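Local coordinates for protein ADP-ribosylating toxin CARDS (Mycoplasma pneumoniae, PDB 4TLV) that transfers the ADP-ribosyl group from NAD(+) to target proteins as a mono-ADP-ribosylating toxin and causes vacuoles to form in mammalian cells, at residues Ser41-Phe44 against Gly45-Tyr48; Gly121-Ala124 against Leu125-Phe129; Gln291-Pro294 against Gln295-Asn298; Thr394-Gly398 against Ser399-Leu403; His428-Val432 against Thr433-Ala437. All blocks are in the same frame, centred on the assembly; numbering follows the deposited sequence.

Contact 1: residues Ser41-Phe44 against Gly45-Tyr48; sequences STNF and GRSY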
loop_
_atom_site.group_PDB
_atom_site.type_symbol
_atom_site.label_atom_id
_atom_site.label_comp_id
_atom_site.label_asym_id
_atom_site.label_seq_id
_atom_site.Cartn_x
_atom_site.Cartn_y
_atom_site.Cartn_z
ATOM N N SER A 41 15.731 10.423 -0.337
ATOM C CA SER A 41 16.063 11.668 0.361
ATOM C C SER A 41 17.579 11.902 0.465
ATOM O O SER A 41 18.070 12.403 1.474
ATOM C CB SER A 41 15.429 11.732 1.758
ATOM O OG SER A 41 14.008 11.564 1.711
ATOM N N THR A 42 18.308 11.528 -0.580
ATOM C CA THR A 42 19.757 11.722 -0.623
ATOM C C THR A 42 20.119 13.204 -0.611
ATOM O O THR A 42 19.608 13.970 -1.427
ATOM C CB THR A 42 20.347 11.128 -1.904
ATOM O OG1 THR A 42 19.890 9.785 -2.047
ATOM C CG2 THR A 42 21.891 11.153 -1.856
ATOM N N ASN A 43 21.021 13.597 0.292
ATOM C CA ASN A 43 21.432 15.004 0.405
ATOM C C ASN A 43 20.216 15.908 0.263
ATOM O O ASN A 43 20.179 16.791 -0.604
ATOM C CB ASN A 43 22.458 15.372 -0.678
ATOM C CG ASN A 43 23.730 14.546 -0.598
ATOM O OD1 ASN A 43 24.115 14.157 0.611
ATOM N ND2 ASN A 43 24.363 14.260 -1.620
ATOM N N PHE A 44 19.232 15.683 1.130
ATOM C CA PHE A 44 17.895 16.245 0.986
ATOM C C PHE A 44 17.872 17.759 0.863
ATOM O O PHE A 44 18.595 18.475 1.570
ATOM C CB PHE A 44 17.032 15.819 2.184
ATOM C CG PHE A 44 15.613 16.285 2.105
ATOM C CD1 PHE A 44 14.731 15.703 1.199
ATOM C CD2 PHE A 44 15.149 17.289 2.942
ATOM C CE1 PHE A 44 13.398 16.124 1.133
ATOM C CE2 PHE A 44 13.817 17.714 2.876
ATOM C CZ PHE A 44 12.949 17.132 1.972
ATOM N N GLY A 45 17.023 18.248 -0.031
ATOM C CA GLY A 45 16.764 19.672 -0.093
ATOM C C GLY A 45 16.951 20.262 -1.471
ATOM O O GLY A 45 16.832 21.472 -1.622
ATOM N N ARG A 46 17.237 19.424 -2.466
ATOM C CA ARG A 46 17.506 19.927 -3.827
ATOM C C ARG A 46 16.516 19.432 -4.880
ATOM O O ARG A 46 16.616 19.823 -6.044
ATOM C CB ARG A 46 18.902 19.502 -4.304
ATOM C CG ARG A 46 20.086 19.962 -3.454
ATOM C CD ARG A 46 21.288 19.024 -3.685
ATOM N NE ARG A 46 20.933 17.636 -3.391
ATOM C CZ ARG A 46 21.013 16.616 -4.247
ATOM N NH1 ARG A 46 21.470 16.797 -5.478
ATOM N NH2 ARG A 46 20.650 15.398 -3.855
ATOM N N SER A 47 15.583 18.563 -4.500
ATOM C CA SER A 47 14.722 17.940 -5.512
ATOM C C SER A 47 13.760 18.895 -6.227
ATOM O O SER A 47 13.198 19.822 -5.631
ATOM C CB SER A 47 13.918 16.774 -4.934
ATOM O OG SER A 47 13.245 16.089 -5.981
ATOM N N TYR A 48 13.569 18.632 -7.519
ATOM C CA TYR A 48 12.612 19.358 -8.342
ATOM C C TYR A 48 11.230 18.748 -8.166
ATOM O O TYR A 48 10.261 19.304 -8.615
ATOM C CB TYR A 48 13.002 19.211 -9.815
ATOM C CG TYR A 48 12.214 20.069 -10.778
ATOM C CD1 TYR A 48 12.303 21.463 -10.731
ATOM C CD2 TYR A 48 11.430 19.491 -11.774
ATOM C CE1 TYR A 48 11.607 22.250 -11.617
ATOM C CE2 TYR A 48 10.731 20.273 -12.679
ATOM C CZ TYR A 48 10.818 21.653 -12.594
ATOM O OH TYR A 48 10.114 22.429 -13.487
HETATM O O HOH W 1 18.272 16.769 -2.742
#

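Contact 2: residues Gly121-Ala124 against Leu125-Phe129; sequences GIRA and LRTSF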
loop_
_atom_site.group_PDB
_atom_site.type_symbol
_atom_site.label_atom_id
_atom_site.label_comp_id
_atom_site.label_asym_id
_atom_site.label_seq_id
_atom_site.Cartn_x
_atom_site.Cartn_y
_atom_site.Cartn_z
ATOM N N GLY A 121 17.470 0.290 -3.907
ATOM C CA GLY A 121 16.578 1.442 -3.909
ATOM C C GLY A 121 15.133 1.050 -4.207
ATOM O O GLY A 121 14.198 1.511 -3.536
ATOM N N ILE A 122 14.948 0.209 -5.222
ATOM C CA ILE A 122 13.620 -0.252 -5.604
ATOM C C ILE A 122 13.000 -1.082 -4.473
ATOM O O ILE A 122 11.806 -0.980 -4.204
ATOM C CB ILE A 122 13.639 -1.069 -6.937
ATOM C CG1 ILE A 122 14.067 -0.190 -8.127
ATOM C CG2 ILE A 122 12.263 -1.662 -7.242
ATOM C CD1 ILE A 122 13.229 1.016 -8.309
ATOM N N ARG A 123 13.806 -1.905 -3.807
ATOM C CA ARG A 123 13.295 -2.696 -2.687
ATOM C C ARG A 123 12.745 -1.795 -1.572
ATOM O O ARG A 123 11.670 -2.053 -1.015
ATOM C CB ARG A 123 14.376 -3.616 -2.127
ATOM C CG ARG A 123 13.887 -4.516 -0.955
ATOM C CD ARG A 123 14.977 -5.541 -0.577
ATOM N NE ARG A 123 14.483 -6.671 0.214
ATOM C CZ ARG A 123 14.573 -7.954 -0.153
ATOM N NH1 ARG A 123 15.140 -8.297 -1.313
ATOM N NH2 ARG A 123 14.098 -8.906 0.647
ATOM N N ALA A 124 13.489 -0.740 -1.252
ATOM C CA ALA A 124 13.025 0.243 -0.274
ATOM C C ALA A 124 11.719 0.916 -0.718
ATOM O O ALA A 124 10.796 1.066 0.083
ATOM C CB ALA A 124 14.098 1.273 -0.007
ATOM N N LEU A 125 11.647 1.326 -1.982
ATOM C CA LEU A 125 10.428 1.950 -2.516
ATOM C C LEU A 125 9.234 0.984 -2.412
ATOM O O LEU A 125 8.111 1.391 -2.100
ATOM C CB LEU A 125 10.632 2.327 -3.980
ATOM C CG LEU A 125 9.430 2.871 -4.759
ATOM C CD1 LEU A 125 8.887 4.113 -4.051
ATOM C CD2 LEU A 125 9.868 3.199 -6.181
ATOM N N ARG A 126 9.492 -0.292 -2.692
ATOM C CA ARG A 126 8.447 -1.327 -2.732
ATOM C C ARG A 126 7.899 -1.677 -1.358
ATOM O O ARG A 126 6.751 -2.102 -1.213
ATOM C CB ARG A 126 9.025 -2.609 -3.319
ATOM C CG ARG A 126 9.151 -2.614 -4.838
ATOM C CD ARG A 126 9.763 -3.963 -5.246
ATOM N NE ARG A 126 9.453 -4.277 -6.636
ATOM C CZ ARG A 126 9.623 -5.474 -7.177
ATOM N NH1 ARG A 126 10.094 -6.471 -6.425
ATOM N NH2 ARG A 126 9.306 -5.677 -8.452
ATOM N N THR A 127 8.754 -1.555 -0.357
ATOM C CA THR A 127 8.419 -2.033 0.969
ATOM C C THR A 127 8.308 -0.829 1.908
ATOM O O THR A 127 7.209 -0.263 2.061
ATOM C CB THR A 127 9.392 -3.147 1.452
ATOM O OG1 THR A 127 10.734 -2.651 1.527
ATOM C CG2 THR A 127 9.352 -4.330 0.482
ATOM N N SER A 128 9.437 -0.379 2.433
ATOM C CA SER A 128 9.497 0.714 3.421
ATOM C C SER A 128 8.704 1.989 3.106
ATOM O O SER A 128 8.016 2.519 3.994
ATOM C CB SER A 128 10.959 1.092 3.712
ATOM O OG SER A 128 11.662 -0.036 4.190
ATOM N N PHE A 129 8.832 2.511 1.882
ATOM C CA PHE A 129 8.162 3.765 1.539
ATOM C C PHE A 129 6.845 3.618 0.785
ATOM O O PHE A 129 6.195 4.612 0.498
ATOM C CB PHE A 129 9.091 4.659 0.703
ATOM C CG PHE A 129 10.399 4.956 1.374
ATOM C CD1 PHE A 129 10.433 5.698 2.547
ATOM C CD2 PHE A 129 11.594 4.509 0.830
ATOM C CE1 PHE A 129 11.646 6.000 3.175
ATOM C CE2 PHE A 129 12.813 4.798 1.457
ATOM C CZ PHE A 129 12.834 5.544 2.630
#

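Contact 3: residues Gln291-Pro294 against Gln295-Asn298; sequences QADP and QNNN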
loop_
_atom_site.group_PDB
_atom_site.type_symbol
_atom_site.label_atom_id
_atom_site.label_comp_id
_atom_site.label_asym_id
_atom_site.label_seq_id
_atom_site.Cartn_x
_atom_site.Cartn_y
_atom_site.Cartn_z
ATOM N N GLN A 291 -11.964 -11.530 17.564
ATOM C CA GLN A 291 -11.179 -12.752 17.424
ATOM C C GLN A 291 -11.285 -13.291 16.000
ATOM O O GLN A 291 -12.205 -12.940 15.273
ATOM C CB GLN A 291 -11.648 -13.808 18.441
ATOM C CG GLN A 291 -11.376 -13.399 19.879
ATOM C CD GLN A 291 -11.778 -14.431 20.877
ATOM O OE1 GLN A 291 -12.309 -15.476 20.522
ATOM N NE2 GLN A 291 -11.527 -14.147 22.154
ATOM N N ALA A 292 -10.339 -14.131 15.590
ATOM C CA ALA A 292 -10.382 -14.676 14.229
ATOM C C ALA A 292 -9.714 -16.040 14.143
ATOM O O ALA A 292 -8.851 -16.374 14.951
ATOM C CB ALA A 292 -9.768 -13.683 13.205
ATOM N N ASP A 293 -10.114 -16.837 13.158
ATOM C CA ASP A 293 -9.640 -18.218 13.078
ATOM C C ASP A 293 -9.113 -18.510 11.681
ATOM O O ASP A 293 -9.883 -18.547 10.732
ATOM C CB ASP A 293 -10.784 -19.188 13.405
ATOM C CG ASP A 293 -10.312 -20.653 13.501
ATOM O OD1 ASP A 293 -9.259 -20.995 12.923
ATOM O OD2 ASP A 293 -10.988 -21.462 14.166
ATOM N N PRO A 294 -7.798 -18.721 11.543
ATOM C CA PRO A 294 -7.243 -18.941 10.193
ATOM C C PRO A 294 -7.657 -20.274 9.581
ATOM O O PRO A 294 -7.444 -20.475 8.387
ATOM C CB PRO A 294 -5.727 -18.963 10.419
ATOM C CG PRO A 294 -5.514 -18.448 11.799
ATOM C CD PRO A 294 -6.760 -18.746 12.581
ATOM N N GLN A 295 -8.210 -21.177 10.386
ATOM C CA GLN A 295 -8.666 -22.469 9.874
ATOM C C GLN A 295 -9.865 -22.311 8.929
ATOM O O GLN A 295 -10.021 -23.068 7.972
ATOM C CB GLN A 295 -9.025 -23.404 11.033
ATOM C CG GLN A 295 -9.230 -24.873 10.631
ATOM C CD GLN A 295 -10.636 -25.170 10.133
ATOM O OE1 GLN A 295 -11.629 -24.453 10.669
ATOM N NE2 GLN A 295 -10.828 -26.035 9.270
ATOM N N ASN A 296 -10.717 -21.330 9.205
ATOM C CA ASN A 296 -11.884 -21.082 8.358
ATOM C C ASN A 296 -12.025 -19.614 7.964
ATOM O O ASN A 296 -13.047 -19.210 7.413
ATOM C CB ASN A 296 -13.158 -21.551 9.056
ATOM C CG ASN A 296 -13.303 -20.971 10.451
ATOM O OD1 ASN A 296 -12.748 -19.917 10.756
ATOM N ND2 ASN A 296 -14.048 -21.668 11.312
ATOM N N ASN A 297 -11.002 -18.821 8.265
ATOM C CA ASN A 297 -11.019 -17.390 7.943
ATOM C C ASN A 297 -12.154 -16.600 8.592
ATOM O O ASN A 297 -12.401 -15.464 8.224
ATOM C CB ASN A 297 -11.001 -17.157 6.422
ATOM C CG ASN A 297 -9.608 -17.356 5.824
ATOM O OD1 ASN A 297 -8.615 -17.406 6.548
ATOM N ND2 ASN A 297 -9.541 -17.493 4.513
ATOM N N ASN A 298 -12.841 -17.183 9.568
ATOM C CA ASN A 298 -13.909 -16.440 10.240
ATOM C C ASN A 298 -13.367 -15.338 11.160
ATOM O O ASN A 298 -12.330 -15.505 11.799
ATOM C CB ASN A 298 -14.800 -17.383 11.054
ATOM C CG ASN A 298 -15.712 -18.230 10.175
ATOM O OD1 ASN A 298 -15.930 -17.918 9.007
ATOM N ND2 ASN A 298 -16.258 -19.297 10.744
#

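Contact 4: residues Thr394-Gly398 against Ser399-Leu403; sequences TKSGG and SQHDL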
loop_
_atom_site.group_PDB
_atom_site.type_symbol
_atom_site.label_atom_id
_atom_site.label_comp_id
_atom_site.label_asym_id
_atom_site.label_seq_id
_atom_site.Cartn_x
_atom_site.Cartn_y
_atom_site.Cartn_z
ATOM N N THR A 394 -27.555 -7.056 17.633
ATOM C CA THR A 394 -27.824 -7.116 19.071
ATOM C C THR A 394 -28.717 -8.288 19.460
ATOM O O THR A 394 -28.719 -8.722 20.614
ATOM C CB THR A 394 -28.482 -5.822 19.573
ATOM O OG1 THR A 394 -29.679 -5.579 18.820
ATOM C CG2 THR A 394 -27.529 -4.639 19.413
ATOM N N LYS A 395 -29.469 -8.809 18.495
ATOM C CA LYS A 395 -30.356 -9.931 18.765
ATOM C C LYS A 395 -29.706 -11.296 18.520
ATOM O O LYS A 395 -30.240 -12.318 18.946
ATOM C CB LYS A 395 -31.652 -9.796 17.966
ATOM C CG LYS A 395 -32.601 -8.735 18.512
ATOM C CD LYS A 395 -33.869 -8.646 17.676
ATOM C CE LYS A 395 -34.973 -7.891 18.409
ATOM N NZ LYS A 395 -34.511 -6.556 18.881
ATOM N N SER A 396 -28.556 -11.320 17.850
ATOM C CA SER A 396 -27.888 -12.592 17.584
ATOM C C SER A 396 -27.545 -13.297 18.892
ATOM O O SER A 396 -27.202 -12.651 19.885
ATOM C CB SER A 396 -26.621 -12.401 16.737
ATOM O OG SER A 396 -25.610 -11.711 17.455
ATOM N N GLY A 397 -27.646 -14.621 18.893
ATOM C CA GLY A 397 -27.330 -15.395 20.078
ATOM C C GLY A 397 -26.071 -16.224 19.900
ATOM O O GLY A 397 -25.384 -16.121 18.886
ATOM N N GLY A 398 -25.764 -17.047 20.892
ATOM C CA GLY A 398 -24.600 -17.908 20.815
ATOM C C GLY A 398 -23.371 -17.274 21.431
ATOM O O GLY A 398 -23.436 -16.167 21.971
ATOM N N SER A 399 -22.250 -17.980 21.333
ATOM C CA SER A 399 -20.987 -17.564 21.939
ATOM C C SER A 399 -20.208 -16.579 21.062
ATOM O O SER A 399 -19.438 -15.765 21.563
ATOM C CB SER A 399 -20.122 -18.800 22.214
ATOM O OG SER A 399 -18.778 -18.444 22.497
ATOM N N GLN A 400 -20.402 -16.674 19.753
ATOM C CA GLN A 400 -19.655 -15.858 18.805
ATOM C C GLN A 400 -20.623 -15.070 17.951
ATOM O O GLN A 400 -21.624 -15.610 17.485
ATOM C CB GLN A 400 -18.781 -16.747 17.911
ATOM C CG GLN A 400 -17.753 -17.566 18.669
ATOM C CD GLN A 400 -16.927 -18.462 17.768
ATOM O OE1 GLN A 400 -17.221 -18.614 16.580
ATOM N NE2 GLN A 400 -15.883 -19.065 18.332
ATOM N N HIS A 401 -20.334 -13.794 17.741
ATOM C CA HIS A 401 -21.199 -12.962 16.921
ATOM C C HIS A 401 -20.455 -12.448 15.699
ATOM O O HIS A 401 -19.272 -12.096 15.775
ATOM C CB HIS A 401 -21.750 -11.802 17.747
ATOM C CG HIS A 401 -22.441 -12.241 18.998
ATOM N ND1 HIS A 401 -23.734 -12.566 19.235
ATOM C CD2 HIS A 401 -21.775 -12.418 20.193
ATOM C CE1 HIS A 401 -23.828 -12.912 20.562
ATOM N NE2 HIS A 401 -22.633 -12.819 21.116
ATOM N N ASP A 402 -21.164 -12.406 14.577
ATOM C CA ASP A 402 -20.603 -11.928 13.332
ATOM C C ASP A 402 -20.380 -10.420 13.354
ATOM O O ASP A 402 -21.051 -9.684 14.087
ATOM C CB ASP A 402 -21.508 -12.307 12.162
ATOM C CG ASP A 402 -21.403 -13.782 11.800
ATOM O OD1 ASP A 402 -20.583 -14.501 12.413
ATOM O OD2 ASP A 402 -22.137 -14.216 10.891
ATOM N N LEU A 403 -19.430 -9.976 12.540
ATOM C CA LEU A 403 -19.055 -8.569 12.467
ATOM C C LEU A 403 -19.406 -8.006 11.096
ATOM O O LEU A 403 -19.046 -8.589 10.075
ATOM C CB LEU A 403 -17.549 -8.403 12.734
ATOM C CG LEU A 403 -16.995 -6.984 12.647
ATOM C CD1 LEU A 403 -17.609 -6.099 13.737
ATOM C CD2 LEU A 403 -15.452 -7.003 12.738
#

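Contact 5: residues His428-Val432 against Thr433-Ala437; sequences HAQFV and TMRAA. With ACT (acetate ion), chain M.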
loop_
_atom_site.group_PDB
_atom_site.type_symbol
_atom_site.label_atom_id
_atom_site.label_comp_id
_atom_site.label_asym_id
_atom_site.label_seq_id
_atom_site.Cartn_x
_atom_site.Cartn_y
_atom_site.Cartn_z
ATOM N N HIS A 428 -5.113 -1.497 24.059
ATOM C CA HIS A 428 -4.011 -0.578 24.326
ATOM C C HIS A 428 -3.858 0.455 23.216
ATOM O O HIS A 428 -4.286 0.231 22.085
ATOM C CB HIS A 428 -2.732 -1.322 24.662
ATOM C CG HIS A 428 -2.782 -1.969 26.017
ATOM N ND1 HIS A 428 -1.860 -2.681 26.710
ATOM C CD2 HIS A 428 -3.903 -1.910 26.820
ATOM C CE1 HIS A 428 -2.441 -3.040 27.906
ATOM N NE2 HIS A 428 -3.672 -2.562 27.948
ATOM N N ALA A 429 -3.285 1.602 23.560
ATOM C CA ALA A 429 -3.430 2.797 22.733
ATOM C C ALA A 429 -2.820 2.644 21.340
ATOM O O ALA A 429 -3.314 3.231 20.372
ATOM C CB ALA A 429 -2.815 4.017 23.445
ATOM N N GLN A 430 -1.743 1.870 21.228
ATOM C CA GLN A 430 -1.052 1.820 19.936
ATOM C C GLN A 430 -1.851 1.081 18.865
ATOM O O GLN A 430 -1.598 1.247 17.680
ATOM C CB GLN A 430 0.371 1.258 20.055
ATOM C CG GLN A 430 0.438 -0.237 20.288
ATOM C CD GLN A 430 1.868 -0.696 20.391
ATOM O OE1 GLN A 430 2.288 -1.538 19.457
ATOM N NE2 GLN A 430 2.604 -0.271 21.294
ATOM N N PHE A 431 -2.845 0.297 19.265
ATOM C CA PHE A 431 -3.652 -0.363 18.250
ATOM C C PHE A 431 -4.245 0.626 17.248
ATOM O O PHE A 431 -4.294 0.357 16.045
ATOM C CB PHE A 431 -4.779 -1.233 18.827
ATOM C CG PHE A 431 -5.555 -1.931 17.756
ATOM C CD1 PHE A 431 -4.973 -2.953 17.037
ATOM C CD2 PHE A 431 -6.832 -1.518 17.411
ATOM C CE1 PHE A 431 -5.674 -3.585 16.007
ATOM C CE2 PHE A 431 -7.523 -2.153 16.401
ATOM C CZ PHE A 431 -6.934 -3.183 15.697
ATOM N N VAL A 432 -4.689 1.786 17.732
ATOM C CA VAL A 432 -5.358 2.742 16.861
ATOM C C VAL A 432 -4.392 3.698 16.150
ATOM O O VAL A 432 -4.750 4.832 15.816
ATOM C CB VAL A 432 -6.476 3.506 17.609
ATOM C CG1 VAL A 432 -7.531 2.503 18.109
ATOM C CG2 VAL A 432 -5.898 4.313 18.762
ATOM N N THR A 433 -3.179 3.203 15.895
ATOM C CA THR A 433 -2.180 3.894 15.100
ATOM C C THR A 433 -1.637 2.903 14.065
ATOM O O THR A 433 -1.752 1.709 14.239
ATOM C CB THR A 433 -1.010 4.397 15.968
ATOM O OG1 THR A 433 -0.306 3.282 16.510
ATOM C CG2 THR A 433 -1.539 5.269 17.129
ATOM N N MET A 434 -1.035 3.402 12.995
ATOM C CA MET A 434 -0.609 2.532 11.907
ATOM C C MET A 434 0.875 2.188 12.011
ATOM O O MET A 434 1.732 3.046 11.828
ATOM C CB MET A 434 -0.940 3.192 10.556
ATOM C CG MET A 434 -2.421 3.204 10.239
ATOM S SD MET A 434 -2.797 4.276 8.847
ATOM C CE MET A 434 -3.083 5.801 9.680
ATOM N N ARG A 435 1.168 0.921 12.295
ATOM C CA ARG A 435 2.539 0.469 12.504
ATOM C C ARG A 435 3.123 0.009 11.169
ATOM O O ARG A 435 2.390 -0.193 10.198
ATOM C CB ARG A 435 2.580 -0.696 13.500
ATOM C CG ARG A 435 2.008 -2.021 12.963
ATOM C CD ARG A 435 2.458 -3.253 13.826
ATOM N NE ARG A 435 2.015 -3.113 15.220
ATOM C CZ ARG A 435 2.198 -4.021 16.177
ATOM N NH1 ARG A 435 2.796 -5.168 15.897
ATOM N NH2 ARG A 435 1.748 -3.784 17.415
ATOM N N ALA A 436 4.441 -0.147 11.123
ATOM C CA ALA A 436 5.095 -0.642 9.918
ATOM C C ALA A 436 4.544 -2.023 9.535
ATOM O O ALA A 436 4.183 -2.822 10.393
ATOM C CB ALA A 436 6.629 -0.683 10.111
ATOM N N ALA A 437 4.478 -2.285 8.238
ATOM C CA ALA A 437 3.915 -3.519 7.719
ATOM C C ALA A 437 4.900 -4.676 7.828
ATOM O O ALA A 437 6.103 -4.461 7.893
ATOM C CB ALA A 437 3.503 -3.316 6.263
HETATM C C ACT M . -2.798 1.952 27.444
HETATM O O ACT M . -2.314 1.797 26.296
HETATM O OXT ACT M . -1.995 1.934 28.405
HETATM C CH3 ACT M . -4.267 2.157 27.660
HETATM O O HOH W 2 0.653 -1.154 16.472
#

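Contact 1: residues Ser41-Phe44 against Gly45-Tyr48
Arg46 folds back over Asn43 and Thr42 and grips two successive main-chain carbonyls with one edge of its guanidinium group. NE donates to Asn43 O at 3.0 Å in a nearly straight bond (170°). NH2 of Arg46 reaches Thr42 O, also at 3.0 Å, but from above the plane of that carbonyl, whereas both oxygens lie close to the plane of the guanidinium. A bend at chi3 (-57°) curls the arginine chain back on itself and lets this edge face the loop. The same NH2 forms a salt bridge with Glu37 of helix 35-40, so the charge is held by backbone and carboxylate together, which should restrict its rotation.

The loop inside this clasp is open. The bend at Phe44 and Gly45 is too wide for a direct backbone bond: Asn43 O and Arg46 N stand 4.4 Å apart. A water fills the gap, accepting from Arg46 N at 2.9 Å and donating to Asn43 O at 2.9 Å. Gly45, with phi 127°, occupies a conformation in which a side chain would collide with the preceding carbonyl oxygen.

The packed side belongs to Phe44, whose ring leaves the bend to lie against Leu29 and Leu228 and meets Trp235 edge-to-face. On the loose side, the amide of Asn43 points to solvent, and only its CB lies beside the guanidinium, 3.7 Å from Arg46 NH2. The loop leads into strand 49-53 of the mART domain, which ends in the Ser-Thr-Ser sequence typical of ADP-ribosyltransferases related to pertussis toxin.

Contact 2: residues Gly121-Ala124 against Leu125-Phe129
Gly121 and Ile122 receive the final regular bonds of helix 115-126, from Leu125 N to Gly121 O (3.0 Å) and from Arg126 N to Ile122 O (2.8 Å). Beyond them the chain leaves helical angles at Thr127 and the pattern widens. Thr127 N makes only weak bonds, shared between Arg123 O and Ala124 O, while Phe129 N closes a five-residue step onto Ala124 O at 3.0 Å and 169°.

The side chain of Thr127 reinforces the weak place. A chi1 of 61° turns its OG1 back to donate to Arg123 O at 2.8 Å, approaching from above the carbonyl plane. Phe129 folds back towards the helix and brings CE2 to 4.0 Å from Ala124 CB. On another side of the helix, the aliphatic part of Arg126 runs out straight from CG to NE and passes CG2 of Ile122, which lies 3.9 Å from NE. The Arg126 guanidinium extends beyond Ile122 to a salt bridge with Glu97 and to hydrogen bonds with Tyr475 and Ser480; Arg123 reaches Asp519 in a second salt bridge.

The carbonyls of Gly121 to Ala124 are thus all met by donors from residues 125-129. The charges of Arg123 and Arg126 are instead directed outward to acidic partners, and their outer bonds tie this buried mART helix to the D3 domain.

Contact 3: residues Gln291-Pro294 against Gln295-Asn298
Asp293 O and Asn296 OD1, two acceptors, lie only 3.2 Å apart with no proton to share, and donors close by compensate each of them. Asn296 OD1 receives Asn298 N at 3.0 Å and 161°, forming an Asx turn. Asp293 O takes Asn296 N at 3.3 Å from well above its carbonyl plane, with a weak bond from Asn297 N besides. The amide of Asn296 reaches inward because CG stands between the backbone N and the carbonyl carbon (chi1 53°); it crosses the Asp293 side chain at about a right angle.

The carboxylate of Asp293 serves the other half of the turn. OD1 accepts from Gln295 N at 2.8 Å, on its anti side and somewhat out of the carboxylate plane, and also receives a hydrogen bond from Ser309. Gln295 runs alongside in the same direction, its CB 3.1 Å from Asp293 OD1. Main chain completes the closure: Asp293 N bonds to Asn298 O at 2.9 Å. The same oxygen takes a CA-H...O contact from Ala292. A positive phi at Asn297 helps the chain to reverse.

The turn links strands 287-293 and 298-303, an antiparallel pair in the beta-trefoil of D2. Asn297 lies against strands 348-354 and 335-340 and hydrogen-bonds through OD1 to Asn488 of D3, while Pro294 packs on Leu335 of strand 335-340.

Contact 4: residues Thr394-Gly398 against Ser399-Leu403
His401 and Ser396 close the loop of a beta-hairpin in the D2 beta-trefoil, joining strands 388-393 and 401-407. The imidazole donates from ND1 to Ser396 OG at 2.7 Å, and the hydroxyl lies at the ring edge, 16° out of its plane. This is the single direct hydrogen bond across the loop, and it spans five residues. Both partners lean inward to make it: chi1 of 68° points OG of Ser396 into the loop, while the imidazole turns broadside to its own CA-CB bond (chi2 -90°).

The next shell fixes these two groups. Ser396 OG also bonds to Asn393 O at the end of the preceding strand. A carbonyl can only accept, so the hydroxyl proton is directed there, and OG is left to accept from the imidazole. Trp392 meets the His401 ring edge-to-face, and the main chain of His401 is bonded to Leu301 of strand 298-303. The ring is therefore held by its polar edge, by an aromatic neighbour and by the sheet beneath.

Farther out, the crown of the loop is exposed and thin. Gly397 and Gly398 carry the chain round the imidazole, and Gly398, with phi 93° and psi -177°, adopts angles that would jam a side chain against the carbonyl before it. Ser399 and Gln400 then bring the chain down towards the strand, their side chains directed away from the glycines. Two carbonyl oxygens come close to the outer end of the ring, Ser396 O lying 3.5 Å and Gly398 O 3.6 Å from His401 CE1.

Contact 5: residues His428-Val432 against Thr433-Ala437
Gln430 and Thr433 are joined first through the backbone, where Thr433 N donates to Gln430 O at 3.1 Å from well above the carbonyl plane. This bond carries on the three-residue spacing of the short 3-10 segment 429-431, which starts with Phe431 N bonded to His428 O.

Side-chain polar contacts come next. Thr433 OG1, brought back towards the 3-10 turn by a chi1 of 66°, lies 2.7 Å from the same Gln430 O, but its hydroxyl also meets the carboxylate of Glu222, and which acceptor takes its proton is not settled. The amide of Gln430 and the guanidinium of Arg435 cross with their planes 65° apart, OE1 of Gln430 standing 3.1 Å from Arg435 NH2. Their firmer partners belong to the KELED motif: OE1 accepts from Glu273 N, NH2 donates to Glu273 O, and Gln430 NE2 bonds to Glu271 O. The pair thus holds the main chain of this ER-trafficking signal. A bend at chi3 (60°) swings the guanidinium back towards Gln430.

Water and an ion add further polar contacts. One water accepts from Arg435 NE at 2.7 Å and gives a weak bond to Gln430 OE1. Ala429 N donates to an acetate oxygen at 2.9 Å; the ion, probably from the crystallisation liquor, also bonds to His163.

The apolar side packs on the strands of the D2 trefoil. Phe431 and Val432 both lie against strands 364-368 and 415-421, and Phe431 also reaches strand 315-317, to which Arg435 is joined by a backbone bond with Trp317.

Contacts 2 and 5 are buried, and each ties domains or linker together: arginines of contact 2 reach D3, whereas amide and guanidinium groups in contact 5 hold the KELED main chain. Their nearest atoms are about 6 Å apart. Contacts 1 and 4 are surface loops shaped by glycines, one clasped by a charged group, the other by an imidazole-hydroxyl bond. Contact 3, partly buried, relies on Asp and Asn side chains. Contacts 3 and 4 reach the same D2 sheet, their centres about 16 Å apart, while contacts 1 and 2 share the mART domain. Contacts 1 and 4, with centres about 54 Å apart, lie on opposite sides of the chain's centre.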